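Neural-cadherin (Drosophila melanogaster, PDB 3UBH) mediates calcium-dependent, mainly homophilic cell-cell adhesion through its extracellular cadherin repeats, four of which make up this chain. Local coordinates at residues P322-P327 with F394-K399. Sequence-based numbering, arbitrary orientation.
Sequences PKFELP and FIVTAK
Phe324 reaches across to the 394-399 strand with the far end of its ring, and most of the apolar contact runs through that end. Phe324 CZ lies 3.5 Å from the CB of Ala398 and 3.9 Å from the CB of Val396, so the ring end rests against two residues whose side chains point toward the 322-327 segment. With chi1 at -74°, CG lies opposite the carbonyl carbon, and the ring extends from the 322-327 backbone toward the other strand. Pro322 adds a second apolar pair, its CB 3.9 Å from the CB of Ala398.

These residues belong to the two sheets of a cadherin repeat, a Greek-key beta sandwich: 323-324 is an edge strand paired with 343-350, while 391-400 lies in the facing sheet between 407-417 and 360-364. Val347 and Ala349 from the first sheet and Tyr362 from the second also touch the Phe324 side chain. Cutting Phe324 back to an alanine is likely to leave Val396 without its partner from 322-327, deprive Ala398 of the ring contact and open a gap between the sheets.

Other contacts involve backbone. Thr397 C approaches the rim of the ring roughly in plane, 3.8 Å from Phe324 CZ. Ala398 N, 3.4 Å from Phe324 CZ, and Val396 O also lie against the ring, both obliquely. Pro322 CG meets the carbonyl O of Ala398 at 3.2 Å, next to the interdomain calcium site that includes Asp351.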
loop_
_atom_site.group_PDB
_atom_site.type_symbol
_atom_site.label_atom_id
_atom_site.label_comp_id
_atom_site.label_asym_id
_atom_site.label_seq_id
_atom_site.Cartn_x
_atom_site.Cartn_y
_atom_site.Cartn_z
ATOM N N PRO A 322 23.865 -4.624 -19.877
ATOM C CA PRO A 322 23.893 -4.124 -21.262
ATOM C C PRO A 322 24.864 -4.949 -22.112
ATOM O O PRO A 322 25.967 -5.234 -21.644
ATOM C CB PRO A 322 24.414 -2.692 -21.106
ATOM C CG PRO A 322 24.064 -2.301 -19.707
ATOM C CD PRO A 322 24.184 -3.562 -18.898
ATOM N N LYS A 323 24.451 -5.364 -23.314
ATOM C CA LYS A 323 25.360 -6.070 -24.244
ATOM C C LYS A 323 25.621 -5.249 -25.494
ATOM O O LYS A 323 24.675 -4.821 -26.164
ATOM C CB LYS A 323 24.821 -7.435 -24.688
ATOM C CG LYS A 323 24.172 -8.324 -23.618
ATOM C CD LYS A 323 24.307 -9.807 -24.033
ATOM C CE LYS A 323 22.984 -10.579 -23.995
ATOM N NZ LYS A 323 22.478 -10.866 -22.618
ATOM N N PHE A 324 26.897 -5.043 -25.809
ATOM C CA PHE A 324 27.291 -4.363 -27.036
ATOM C C PHE A 324 26.989 -5.254 -28.233
ATOM O O PHE A 324 27.163 -6.466 -28.155
ATOM C CB PHE A 324 28.778 -3.987 -26.996
ATOM C CG PHE A 324 29.085 -2.822 -26.083
ATOM C CD1 PHE A 324 29.509 -3.034 -24.775
ATOM C CD2 PHE A 324 28.938 -1.509 -26.527
ATOM C CE1 PHE A 324 29.767 -1.958 -23.922
ATOM C CE2 PHE A 324 29.204 -0.427 -25.684
ATOM C CZ PHE A 324 29.623 -0.655 -24.382
ATOM N N GLU A 325 26.530 -4.652 -29.328
ATOM C CA GLU A 325 26.172 -5.389 -30.544
ATOM C C GLU A 325 27.366 -6.131 -31.154
ATOM O O GLU A 325 27.196 -7.183 -31.778
ATOM C CB GLU A 325 25.578 -4.449 -31.592
ATOM C CG GLU A 325 24.315 -3.690 -31.161
ATOM C CD GLU A 325 23.786 -2.742 -32.249
ATOM O OE1 GLU A 325 24.612 -2.095 -32.946
ATOM O OE2 GLU A 325 22.536 -2.641 -32.403
ATOM N N LEU A 326 28.566 -5.580 -30.984
ATOM C CA LEU A 326 29.788 -6.231 -31.445
ATOM C C LEU A 326 30.651 -6.621 -30.235
ATOM O O LEU A 326 30.494 -6.043 -29.154
ATOM C CB LEU A 326 30.547 -5.311 -32.408
ATOM C CG LEU A 326 29.800 -4.662 -33.589
ATOM C CD1 LEU A 326 30.756 -3.904 -34.497
ATOM C CD2 LEU A 326 29.015 -5.672 -34.408
ATOM N N PRO A 327 31.530 -7.634 -30.386
ATOM C CA PRO A 327 32.452 -7.945 -29.281
ATOM C C PRO A 327 33.588 -6.932 -29.126
ATOM O O PRO A 327 34.180 -6.827 -28.059
ATOM C CB PRO A 327 33.011 -9.320 -29.665
ATOM C CG PRO A 327 32.893 -9.380 -31.144
ATOM C CD PRO A 327 31.687 -8.567 -31.519
ATOM N N PHE A 394 41.401 1.023 -25.864
ATOM C CA PHE A 394 40.678 1.329 -24.633
ATOM C C PHE A 394 39.313 0.637 -24.521
ATOM O O PHE A 394 38.860 -0.049 -25.439
ATOM C CB PHE A 394 40.495 2.838 -24.500
ATOM C CG PHE A 394 39.652 3.445 -25.592
ATOM C CD1 PHE A 394 38.264 3.571 -25.436
ATOM C CD2 PHE A 394 40.234 3.884 -26.775
ATOM C CE1 PHE A 394 37.485 4.134 -26.432
ATOM C CE2 PHE A 394 39.460 4.446 -27.772
ATOM C CZ PHE A 394 38.082 4.575 -27.600
ATOM N N ILE A 395 38.649 0.867 -23.398
ATOM C CA ILE A 395 37.429 0.160 -23.079
ATOM C C ILE A 395 36.241 1.117 -23.008
ATOM O O ILE A 395 36.337 2.187 -22.396
ATOM C CB ILE A 395 37.606 -0.627 -21.761
ATOM C CG1 ILE A 395 38.753 -1.624 -21.925
ATOM C CG2 ILE A 395 36.317 -1.344 -21.379
ATOM C CD1 ILE A 395 39.038 -2.471 -20.719
ATOM N N VAL A 396 35.148 0.738 -23.668
ATOM C CA VAL A 396 33.848 1.393 -23.500
ATOM C C VAL A 396 33.019 0.596 -22.510
ATOM O O VAL A 396 32.934 -0.648 -22.584
ATOM C CB VAL A 396 32.975 1.384 -24.766
ATOM C CG1 VAL A 396 32.363 2.754 -24.993
ATOM C CG2 VAL A 396 33.745 0.913 -25.954
ATOM N N THR A 397 32.372 1.317 -21.610
ATOM C CA THR A 397 31.442 0.694 -20.708
ATOM C C THR A 397 30.076 1.180 -21.121
ATOM O O THR A 397 29.940 2.342 -21.504
ATOM C CB THR A 397 31.740 1.090 -19.262
ATOM O OG1 THR A 397 33.108 0.779 -18.968
ATOM C CG2 THR A 397 30.825 0.344 -18.300
ATOM N N ALA A 398 29.095 0.274 -21.110
ATOM C CA ALA A 398 27.676 0.649 -21.091
ATOM C C ALA A 398 27.073 0.204 -19.755
ATOM O O ALA A 398 27.011 -0.996 -19.441
ATOM C CB ALA A 398 26.926 0.051 -22.257
ATOM N N LYS A 399 26.648 1.191 -18.973
ATOM C CA LYS A 399 26.274 1.006 -17.574
ATOM C C LYS A 399 24.797 1.339 -17.452
ATOM O O LYS A 399 24.382 2.439 -17.846
ATOM C CB LYS A 399 27.097 1.985 -16.737
ATOM C CG LYS A 399 27.006 1.875 -15.231
ATOM C CD LYS A 399 27.312 3.246 -14.612
ATOM C CE LYS A 399 28.523 3.211 -13.674
ATOM N NZ LYS A 399 28.249 2.605 -12.335
#